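PDB 6BLJ: serine-tRNA ligase from Naegleria fowleri, which probably attaches serine to its cognate tRNA in an ATP-dependent reaction, as a class II aminoacyl-tRNA synthetase caught here with AMP. Local coordinates for residues 225-230 with 469-474; 256-261 with 284-289; 310-315 with 331-336. All coordinates share one frame; numbering follows the deposited sequence. Where two conformers were deposited one is given.

Contact 1. Residues 225-230 with 469-474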
loop_
_atom_site.group_PDB
_atom_site.type_symbol
_atom_site.label_atom_id
_atom_site.label_comp_id
_atom_site.label_asym_id
_atom_site.label_seq_id
_atom_site.Cartn_x
_atom_site.Cartn_y
_atom_site.Cartn_z
ATOM N N ASN A 225 -14.595 16.525 24.706
ATOM C CA ASN A 225 -13.673 16.522 23.574
ATOM C C ASN A 225 -13.496 17.930 23.041
ATOM O O ASN A 225 -12.366 18.400 22.837
ATOM C CB ASN A 225 -14.204 15.593 22.471
ATOM C CG ASN A 225 -13.097 15.025 21.573
ATOM O OD1 ASN A 225 -11.958 14.872 21.995
ATOM N ND2 ASN A 225 -13.439 14.725 20.326
ATOM N N LEU A 226 -14.617 18.627 22.830
ATOM C CA LEU A 226 -14.565 20.017 22.396
ATOM C C LEU A 226 -13.921 20.910 23.440
ATOM O O LEU A 226 -13.173 21.826 23.091
ATOM C CB LEU A 226 -15.962 20.544 22.083
ATOM C CG LEU A 226 -16.460 20.468 20.652
ATOM C CD1 LEU A 226 -17.747 21.240 20.581
ATOM C CD2 LEU A 226 -15.419 21.113 19.752
ATOM N N ALA A 227 -14.254 20.704 24.721
ATOM C CA ALA A 227 -13.683 21.549 25.764
ATOM C C ALA A 227 -12.156 21.486 25.738
ATOM O O ALA A 227 -11.484 22.516 25.869
ATOM C CB ALA A 227 -14.239 21.139 27.134
ATOM N N LEU A 228 -11.593 20.283 25.545
ATOM C CA LEU A 228 -10.141 20.135 25.483
ATOM C C LEU A 228 -9.554 20.916 24.319
ATOM O O LEU A 228 -8.503 21.554 24.456
ATOM C CB LEU A 228 -9.764 18.658 25.360
ATOM C CG LEU A 228 -9.486 17.805 26.596
ATOM C CD1 LEU A 228 -9.283 16.349 26.162
ATOM C CD2 LEU A 228 -8.257 18.314 27.353
ATOM N N GLN A 229 -10.199 20.840 23.150
ATOM C CA GLN A 229 -9.729 21.576 21.986
ATOM C C GLN A 229 -9.808 23.076 22.229
ATOM O O GLN A 229 -8.871 23.817 21.923
ATOM C CB GLN A 229 -10.555 21.199 20.756
ATOM C CG GLN A 229 -10.327 19.796 20.246
ATOM C CD GLN A 229 -11.410 19.390 19.282
ATOM O OE1 GLN A 229 -12.056 18.354 19.448
ATOM N NE2 GLN A 229 -11.657 20.236 18.294
ATOM N N ASN A 230 -10.952 23.542 22.747
ATOM C CA ASN A 230 -11.157 24.969 22.978
ATOM C C ASN A 230 -10.156 25.514 23.996
ATOM O O ASN A 230 -9.591 26.605 23.817
ATOM C CB ASN A 230 -12.592 25.183 23.457
ATOM C CG ASN A 230 -13.110 26.585 23.195
ATOM O OD1 ASN A 230 -14.282 26.775 22.886
ATOM N ND2 ASN A 230 -12.238 27.578 23.331
ATOM N N GLU A 469 -11.140 20.542 36.925
ATOM C CA GLU A 469 -11.586 21.891 37.268
ATOM C C GLU A 469 -11.424 22.845 36.088
ATOM O O GLU A 469 -12.356 23.573 35.735
ATOM C CB GLU A 469 -10.817 22.406 38.477
ATOM C CG GLU A 469 -11.499 23.559 39.158
ATOM C CD GLU A 469 -10.751 24.017 40.382
ATOM O OE1 GLU A 469 -10.816 23.316 41.417
ATOM O OE2 GLU A 469 -10.077 25.066 40.296
ATOM N N VAL A 470 -10.257 22.819 35.436
ATOM C CA VAL A 470 -9.980 23.796 34.384
ATOM C C VAL A 470 -10.883 23.608 33.168
ATOM O O VAL A 470 -11.052 24.549 32.385
ATOM C CB VAL A 470 -8.491 23.749 33.985
ATOM C CG1 VAL A 470 -8.207 22.553 33.091
ATOM C CG2 VAL A 470 -8.067 25.042 33.302
ATOM N N LEU A 471 -11.471 22.422 32.969
ATOM C CA LEU A 471 -12.364 22.207 31.829
ATOM C C LEU A 471 -13.822 22.548 32.131
ATOM O O LEU A 471 -14.629 22.616 31.194
ATOM C CB LEU A 471 -12.286 20.747 31.313
ATOM C CG LEU A 471 -11.006 20.222 30.656
ATOM C CD1 LEU A 471 -11.118 18.747 30.196
ATOM C CD2 LEU A 471 -10.602 21.108 29.475
ATOM N N GLN A 472 -14.187 22.737 33.402
ATOM C CA GLN A 472 -15.596 22.942 33.735
ATOM C C GLN A 472 -16.205 24.155 33.032
ATOM O O GLN A 472 -17.293 24.013 32.445
ATOM C CB GLN A 472 -15.752 22.997 35.260
ATOM C CG GLN A 472 -15.386 21.665 35.932
ATOM C CD GLN A 472 -15.479 21.683 37.457
ATOM O OE1 GLN A 472 -15.977 22.632 38.049
ATOM N NE2 GLN A 472 -14.970 20.633 38.095
ATOM N N PRO A 473 -15.573 25.339 33.003
ATOM C CA PRO A 473 -16.179 26.458 32.254
ATOM C C PRO A 473 -16.334 26.189 30.770
ATOM O O PRO A 473 -17.246 26.738 30.142
ATOM C CB PRO A 473 -15.214 27.626 32.515
ATOM C CG PRO A 473 -14.488 27.258 33.751
ATOM C CD PRO A 473 -14.364 25.767 33.734
ATOM N N TYR A 474 -15.479 25.358 30.182
ATOM C CA TYR A 474 -15.582 25.038 28.767
ATOM C C TYR A 474 -16.680 24.029 28.469
ATOM O O TYR A 474 -16.906 23.705 27.298
ATOM C CB TYR A 474 -14.240 24.508 28.261
ATOM C CG TYR A 474 -13.137 25.545 28.212
ATOM C CD1 TYR A 474 -12.968 26.342 27.095
ATOM C CD2 TYR A 474 -12.266 25.720 29.284
ATOM C CE1 TYR A 474 -11.960 27.293 27.041
ATOM C CE2 TYR A 474 -11.252 26.665 29.234
ATOM C CZ TYR A 474 -11.104 27.444 28.102
ATOM O OH TYR A 474 -10.112 28.393 28.021
#
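Ala227 sets its methyl against the base of Tyr474, with Ala227 CB 3.6 Å from Tyr474 CB. This is the point where the helix carrying 225-230 and the segment 469-474 come nearest, Ala227 CA and Tyr474 CA being 5.0 Å apart. The same CB also borders the Tyr474 carbonyl oxygen. The carbonyl oxygen of the alanine, Ala227 O, lies 4.0 Å from Leu471 CD2, so one branch of that leucine rests on the helix backbone. The next residue, Leu228, starts out away from the partner, but its branched end swings back. Leu228 CD2 and Leu471 CD1 touch at 4.1 Å, the two leucines meeting at a slant through their tips. One turn after Ala227 comes Asn230. Its CG is anti to the backbone N (chi1 -156°), which brings the amide across to the edge of the tyrosine ring. There Asn230 ND2 sits 3.7 Å from Tyr474 CE1, with amide and ring planes 54° apart; this is packing rather than bonding. The polar ends are satisfied by others: Tyr474 OH bonds to Asp234 one turn further along the helix, and Asn230 OD1 accepts from Asn230 ND2 of the second subunit. Short 3-10 turns in 469-474 direct Leu471 and Tyr474 at the helix. Helix 220-238, followed by strand 242-245, is consistent with the motif 1 helix of class II synthetases, which lies at the dimer interface. On it the contact joins the loop between strands 464-466 and 480-482; Tyr231 meets the Tyr474 ring, while helix 448-458 packs on Leu228 through Thr451 and Leu452.

Contact 2. Residues 256-261 with 284-289; sequences KKVAQL and SEQPIA
Val258 plugs its two methyls into the first turn of the helix that carries Gln286 and Ala289, and this is the close-packed half of the contact. Val258 CG1 lies 3.8 Å from Ala289 CB and 3.7 Å from the backbone oxygen Gln286 O, so it nestles between a side chain and a carbonyl one turn apart. The other branch, Val258 CG2, turns to the stem of the glutamine, 3.8 Å from Gln286 CB. The valine has CG1 anti to its carbonyl carbon (chi1 -56°), which lets both methyls face the helix at once.

Around this apolar core the fit slackens. Ala259 only brushes the end of the glutamine, Ala259 CB lying 4.1 Å from Gln286 NE2, and the two segments are bridged there by water rather than joined directly. A single water accepts from Gln286 NE2 at 2.9 Å and donates to the carbonyl Val258 O at a longer 3.3 Å. The other end of the amide is tied down by Gln286 OE1 accepting from Ala282 N, which would fix which way NE2 faces the water. The carboxylate of Glu285 stays at the margin on this wetter side. Thr283, Ser284 and Glu285 fit the TXE sequence that contributes to serine binding in seryl-tRNA synthetases, and the loop 256-261 packs on the helix that follows from it.

The valine and Ala289 both touch Leu421 of helix 416-421, and Phe339 of strand 332-342 lies against Ala289 and Glu285. Helix 263-266 closes the loop side, its Phe264 on Ala259 and its Gln263 on Gln286, while Pro287 packs on Val209 of the second subunit.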
loop_
_atom_site.group_PDB
_atom_site.type_symbol
_atom_site.label_atom_id
_atom_site.label_comp_id
_atom_site.label_asym_id
_atom_site.label_seq_id
_atom_site.Cartn_x
_atom_site.Cartn_y
_atom_site.Cartn_z
ATOM N N LYS A 256 5.505 14.456 0.190
ATOM C CA LYS A 256 6.866 13.933 0.074
ATOM C C LYS A 256 7.921 14.913 0.587
ATOM O O LYS A 256 9.030 14.488 0.936
ATOM C CB LYS A 256 7.157 13.556 -1.384
ATOM C CG LYS A 256 6.659 12.159 -1.736
ATOM C CD LYS A 256 6.420 11.959 -3.223
ATOM C CE LYS A 256 7.710 11.892 -4.013
ATOM N NZ LYS A 256 7.444 11.665 -5.473
ATOM N N LYS A 257 7.597 16.208 0.671
ATOM C CA LYS A 257 8.541 17.195 1.182
ATOM C C LYS A 257 8.586 17.276 2.703
ATOM O O LYS A 257 9.514 17.896 3.238
ATOM C CB LYS A 257 8.209 18.587 0.633
ATOM C CG LYS A 257 8.209 18.703 -0.900
ATOM C CD LYS A 257 7.770 20.103 -1.345
ATOM C CE LYS A 257 7.774 20.278 -2.873
ATOM N NZ LYS A 257 9.165 20.327 -3.408
ATOM N N VAL A 258 7.619 16.692 3.417
ATOM C CA VAL A 258 7.530 16.857 4.866
ATOM C C VAL A 258 7.540 15.539 5.629
ATOM O O VAL A 258 7.482 15.559 6.858
ATOM C CB VAL A 258 6.274 17.667 5.258
ATOM C CG1 VAL A 258 6.237 19.019 4.559
ATOM C CG2 VAL A 258 4.998 16.859 4.955
ATOM N N ALA A 259 7.622 14.395 4.956
ATOM C CA ALA A 259 7.489 13.114 5.644
ATOM C C ALA A 259 8.473 12.095 5.080
ATOM O O ALA A 259 8.922 12.219 3.939
ATOM C CB ALA A 259 6.053 12.581 5.526
ATOM N N GLN A 260 8.792 11.072 5.891
ATOM C CA GLN A 260 9.665 9.965 5.485
ATOM C C GLN A 260 8.905 8.996 4.588
ATOM O O GLN A 260 7.762 8.644 4.887
ATOM C CB GLN A 260 10.178 9.183 6.709
ATOM C CG GLN A 260 11.430 9.706 7.424
ATOM C CD GLN A 260 11.987 8.697 8.439
ATOM O OE1 GLN A 260 12.707 9.058 9.378
ATOM N NE2 GLN A 260 11.655 7.427 8.245
ATOM N N LEU A 261 9.558 8.518 3.524
ATOM C CA LEU A 261 8.896 7.627 2.563
ATOM C C LEU A 261 8.282 6.372 3.208
ATOM O O LEU A 261 7.290 5.850 2.691
ATOM C CB LEU A 261 9.872 7.231 1.448
ATOM N N SER A 284 -1.230 17.835 11.979
ATOM C CA SER A 284 -1.209 19.164 11.371
ATOM C C SER A 284 0.209 19.658 11.133
ATOM O O SER A 284 0.400 20.626 10.383
ATOM C CB SER A 284 -1.977 20.189 12.233
ATOM O OG SER A 284 -1.409 20.307 13.535
ATOM N N GLU A 285 1.209 19.013 11.730
ATOM C CA GLU A 285 2.585 19.428 11.484
ATOM C C GLU A 285 2.958 19.294 10.006
ATOM O O GLU A 285 3.760 20.083 9.481
ATOM C CB GLU A 285 3.509 18.599 12.378
ATOM C CG GLU A 285 4.957 18.881 12.182
ATOM C CD GLU A 285 5.654 17.710 11.571
ATOM O OE1 GLU A 285 5.608 16.615 12.188
ATOM O OE2 GLU A 285 6.221 17.885 10.472
ATOM N N GLN A 286 2.365 18.308 9.311
ATOM C CA GLN A 286 2.669 18.114 7.893
ATOM C C GLN A 286 2.200 19.283 7.027
ATOM O O GLN A 286 3.021 19.821 6.261
ATOM C CB GLN A 286 2.102 16.760 7.433
ATOM C CG GLN A 286 2.917 15.560 7.990
ATOM C CD GLN A 286 2.149 14.230 7.953
ATOM O OE1 GLN A 286 0.920 14.201 7.817
ATOM N NE2 GLN A 286 2.879 13.130 8.057
ATOM N N PRO A 287 0.930 19.718 7.063
ATOM C CA PRO A 287 0.559 20.889 6.249
ATOM C C PRO A 287 1.151 22.195 6.760
ATOM O O PRO A 287 1.425 23.098 5.956
ATOM C CB PRO A 287 -0.980 20.907 6.322
ATOM C CG PRO A 287 -1.316 20.176 7.609
ATOM C CD PRO A 287 -0.258 19.085 7.682
ATOM N N ILE A 288 1.360 22.337 8.068
ATOM C CA ILE A 288 1.936 23.584 8.563
ATOM C C ILE A 288 3.388 23.719 8.108
ATOM O O ILE A 288 3.863 24.826 7.822
ATOM C CB ILE A 288 1.795 23.675 10.096
ATOM C CG1 ILE A 288 0.308 23.763 10.492
ATOM C CG2 ILE A 288 2.542 24.899 10.636
ATOM C CD1 ILE A 288 0.082 23.624 11.986
ATOM N N ALA A 289 4.125 22.604 8.060
ATOM C CA ALA A 289 5.461 22.629 7.471
ATOM C C ALA A 289 5.403 23.028 6.001
ATOM O O ALA A 289 6.128 23.925 5.564
ATOM C CB ALA A 289 6.139 21.263 7.632
HETATM O O HOH W 1 5.640 13.610 8.754
#

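Contact 3. Residues 310-315 with 331-336; sequences STCFRK and HQFEKI. With AMP (adenosine monophosphate), chain D.
Arg314 and Phe333, which meet beside the nucleotide, belong to the AMP pocket and to motif 2 of the class II synthetase core. The guanidinium grips the phosphate with two bonds: Arg314 NH1 donates to AMP O1P and Arg314 NH2 donates to AMP O2P, each at 2.9 Å and the second almost straight at 175°. Arg314 NE, which bonds to Ala282 O, lies at the edge of the phenyl ring, 3.8 Å from Phe333 CZ, the two flat groups being turned 59° apart. The ring itself is held between two partners. The adenine lies over one face, with AMP C4 3.5 Å from Phe333 CZ, and Cys312 backs the opposite face in a CH-pi contact, Cys312 CB being 4.0 Å from the ring centroid. Phe333 CG stands between its backbone N and carbonyl carbon (chi1 60°), which brings the ring over Cys312.

Strands 304-313 and 332-342 run antiparallel here, joined by the long connection 314-331 as motif 2 strands are by their loop. Cys312 and Phe333 form a hydrogen-bonded pair, with Cys312 N to Phe333 O at 2.7 Å; Ser310 and Lys335 form another, in which the bond from Ser310 N is weak. Past the end of the first strand Arg314 N still donates to His331 O, and the imidazole adds a second tie: His331 ND1 donates to Arg314 O at 2.8 Å, the oxygen lying in the ring plane. On the face away from AMP, Thr311 OG1 donates at 2.7 Å to Glu334 OE2, which receives it on its anti lone pair and also bonds to Tyr245 of the second subunit. On the AMP side, with Cys312 and Phe333, Lys335 NZ bonds to Thr283 OG1 and forms a salt bridge with Glu337.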
loop_
_atom_site.group_PDB
_atom_site.type_symbol
_atom_site.label_atom_id
_atom_site.label_comp_id
_atom_site.label_asym_id
_atom_site.label_seq_id
_atom_site.Cartn_x
_atom_site.Cartn_y
_atom_site.Cartn_z
ATOM N N SER A 310 -6.280 20.109 13.916
ATOM C CA SER A 310 -6.792 19.308 12.806
ATOM C C SER A 310 -7.293 17.979 13.338
ATOM O O SER A 310 -6.920 17.550 14.430
ATOM C CB SER A 310 -5.718 19.045 11.730
ATOM O OG SER A 310 -4.785 18.047 12.170
ATOM N N THR A 311 -8.137 17.323 12.542
ATOM C CA THR A 311 -8.259 15.884 12.687
ATOM C C THR A 311 -7.043 15.254 12.019
ATOM O O THR A 311 -6.465 15.825 11.090
ATOM C CB THR A 311 -9.583 15.394 12.085
ATOM O OG1 THR A 311 -10.647 16.008 12.811
ATOM C CG2 THR A 311 -9.746 13.856 12.207
ATOM N N CYS A 312 -6.632 14.103 12.546
ATOM C CA CYS A 312 -5.467 13.344 12.120
ATOM C C CYS A 312 -5.895 11.925 11.788
ATOM O O CYS A 312 -6.725 11.341 12.493
ATOM C CB CYS A 312 -4.405 13.288 13.224
ATOM S SG CYS A 312 -3.907 14.927 13.823
ATOM N N PHE A 313 -5.291 11.356 10.750
ATOM C CA PHE A 313 -5.671 10.035 10.257
ATOM C C PHE A 313 -4.437 9.154 10.145
ATOM O O PHE A 313 -3.439 9.552 9.530
ATOM C CB PHE A 313 -6.366 10.127 8.899
ATOM C CG PHE A 313 -7.573 11.048 8.884
ATOM C CD1 PHE A 313 -8.855 10.547 9.089
ATOM C CD2 PHE A 313 -7.421 12.412 8.654
ATOM C CE1 PHE A 313 -9.972 11.399 9.051
ATOM C CE2 PHE A 313 -8.529 13.268 8.627
ATOM C CZ PHE A 313 -9.796 12.758 8.821
ATOM N N ARG A 314 -4.501 7.951 10.721
ATOM C CA ARG A 314 -3.343 7.067 10.735
ATOM C C ARG A 314 -3.776 5.629 10.509
ATOM O O ARG A 314 -4.630 5.113 11.232
ATOM C CB ARG A 314 -2.582 7.202 12.053
ATOM C CG ARG A 314 -2.061 8.614 12.254
ATOM C CD ARG A 314 -1.078 8.671 13.352
ATOM N NE ARG A 314 -0.635 10.032 13.577
ATOM C CZ ARG A 314 0.427 10.332 14.307
ATOM N NH1 ARG A 314 1.144 9.346 14.858
ATOM N NH2 ARG A 314 0.755 11.604 14.489
ATOM N N LYS A 315 -3.155 4.975 9.521
ATOM C CA LYS A 315 -3.534 3.613 9.183
ATOM C C LYS A 315 -3.119 2.622 10.278
ATOM O O LYS A 315 -3.771 1.590 10.443
ATOM C CB LYS A 315 -2.921 3.210 7.841
ATOM C CG LYS A 315 -3.433 4.026 6.643
ATOM C CD LYS A 315 -3.061 3.342 5.329
ATOM C CE LYS A 315 -1.549 3.180 5.228
ATOM N NZ LYS A 315 -1.134 2.866 3.843
ATOM N N HIS A 331 -7.743 5.314 14.266
ATOM C CA HIS A 331 -7.375 5.830 12.953
ATOM C C HIS A 331 -7.723 7.300 12.773
ATOM O O HIS A 331 -7.260 7.903 11.801
ATOM C CB HIS A 331 -8.066 5.046 11.829
ATOM C CG HIS A 331 -7.753 3.584 11.826
ATOM N ND1 HIS A 331 -6.479 3.094 11.632
ATOM C CD2 HIS A 331 -8.558 2.502 11.960
ATOM C CE1 HIS A 331 -6.512 1.772 11.659
ATOM N NE2 HIS A 331 -7.759 1.387 11.866
ATOM N N GLN A 332 -8.512 7.877 13.686
ATOM C CA GLN A 332 -9.066 9.221 13.533
ATOM C C GLN A 332 -9.141 9.890 14.899
ATOM O O GLN A 332 -9.823 9.385 15.799
ATOM C CB GLN A 332 -10.459 9.139 12.890
ATOM C CG GLN A 332 -11.225 10.443 12.783
ATOM C CD GLN A 332 -12.684 10.197 12.392
ATOM O OE1 GLN A 332 -12.973 9.440 11.468
ATOM N NE2 GLN A 332 -13.602 10.803 13.123
ATOM N N PHE A 333 -8.462 11.028 15.048
ATOM C CA PHE A 333 -8.489 11.757 16.314
ATOM C C PHE A 333 -8.127 13.220 16.063
ATOM O O PHE A 333 -7.453 13.556 15.078
ATOM C CB PHE A 333 -7.531 11.112 17.336
ATOM C CG PHE A 333 -6.081 11.071 16.879
ATOM C CD1 PHE A 333 -5.625 10.040 16.073
ATOM C CD2 PHE A 333 -5.184 12.061 17.257
ATOM C CE1 PHE A 333 -4.286 9.981 15.653
ATOM C CE2 PHE A 333 -3.851 12.018 16.835
ATOM C CZ PHE A 333 -3.406 10.963 16.028
ATOM N N GLU A 334 -8.589 14.097 16.959
ATOM C CA GLU A 334 -8.213 15.506 16.882
ATOM C C GLU A 334 -6.972 15.762 17.713
ATOM O O GLU A 334 -6.756 15.128 18.753
ATOM C CB GLU A 334 -9.340 16.441 17.356
ATOM C CG GLU A 334 -10.464 16.595 16.346
ATOM C CD GLU A 334 -11.324 15.331 16.220
ATOM O OE1 GLU A 334 -11.806 14.826 17.268
ATOM O OE2 GLU A 334 -11.531 14.859 15.083
ATOM N N LYS A 335 -6.139 16.692 17.241
ATOM C CA LYS A 335 -4.900 16.987 17.943
ATOM C C LYS A 335 -4.571 18.473 17.826
ATOM O O LYS A 335 -4.638 19.056 16.735
ATOM C CB LYS A 335 -3.734 16.124 17.416
ATOM C CG LYS A 335 -2.399 16.406 18.149
ATOM C CD LYS A 335 -1.314 15.352 17.864
ATOM C CE LYS A 335 -0.915 15.242 16.385
ATOM N NZ LYS A 335 -0.548 16.552 15.770
ATOM N N ILE A 336 -4.230 19.078 18.956
ATOM C CA ILE A 336 -3.714 20.444 19.000
ATOM C C ILE A 336 -2.201 20.351 19.099
ATOM O O ILE A 336 -1.670 19.680 19.999
ATOM C CB ILE A 336 -4.289 21.229 20.189
ATOM C CG1 ILE A 336 -5.825 21.136 20.215
ATOM C CG2 ILE A 336 -3.767 22.677 20.172
ATOM C CD1 ILE A 336 -6.518 21.627 18.979
HETATM P P AMP D . 3.296 11.091 17.129
HETATM O O1P AMP D . 3.393 9.628 16.695
HETATM O O2P AMP D . 3.053 12.128 16.105
HETATM O O3P AMP D . 4.498 11.409 18.007
HETATM O "O5'" AMP D . 2.040 11.148 18.107
HETATM C "C5'" AMP D . 1.720 12.327 18.834
HETATM C "C4'" AMP D . 0.632 12.049 19.849
HETATM O "O4'" AMP D . -0.625 11.801 19.169
HETATM C "C3'" AMP D . 0.843 10.817 20.703
HETATM O "O3'" AMP D . 1.692 11.060 21.809
HETATM C "C2'" AMP D . -0.571 10.430 21.099
HETATM O "O2'" AMP D . -1.019 11.250 22.165
HETATM C "C1'" AMP D . -1.353 10.799 19.841
HETATM N N9 AMP D . -1.550 9.654 18.920
HETATM C C8 AMP D . -0.622 9.138 18.052
HETATM N N7 AMP D . -1.060 8.122 17.343
HETATM C C5 AMP D . -2.368 7.960 17.771
HETATM C C6 AMP D . -3.381 7.050 17.407
HETATM N N6 AMP D . -3.245 6.118 16.448
HETATM N N1 AMP D . -4.564 7.136 18.051
HETATM C C2 AMP D . -4.726 8.092 18.975
HETATM N N3 AMP D . -3.857 9.021 19.383
HETATM C C4 AMP D . -2.685 8.897 18.747
HETATM O O HOH W 2 -3.245 18.279 14.449
#

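How the contacts relate
Contact 3 holds the nucleotide directly and lies between the other two, its centre 19 Å from that of contact 1 and 14 Å from that of contact 2. Contact 1 reaches it through Asn225 ND2 and Glu334 OE1, a weak bond of 3.5 Å on the face of the sheet turned from the AMP. Contact 2 meets it where Ser284 CB packs 3.5 Å from Ser310 OG. Contacts 1 and 2 do not touch, their nearest atoms being about 11 Å apart. At the nearest atoms, the side chain of Glu285 is about 6 Å from AMP and that of Leu228 about 10 Å. Along the chain, contacts 2 and 3 follow in series within the loop closed by contact 1.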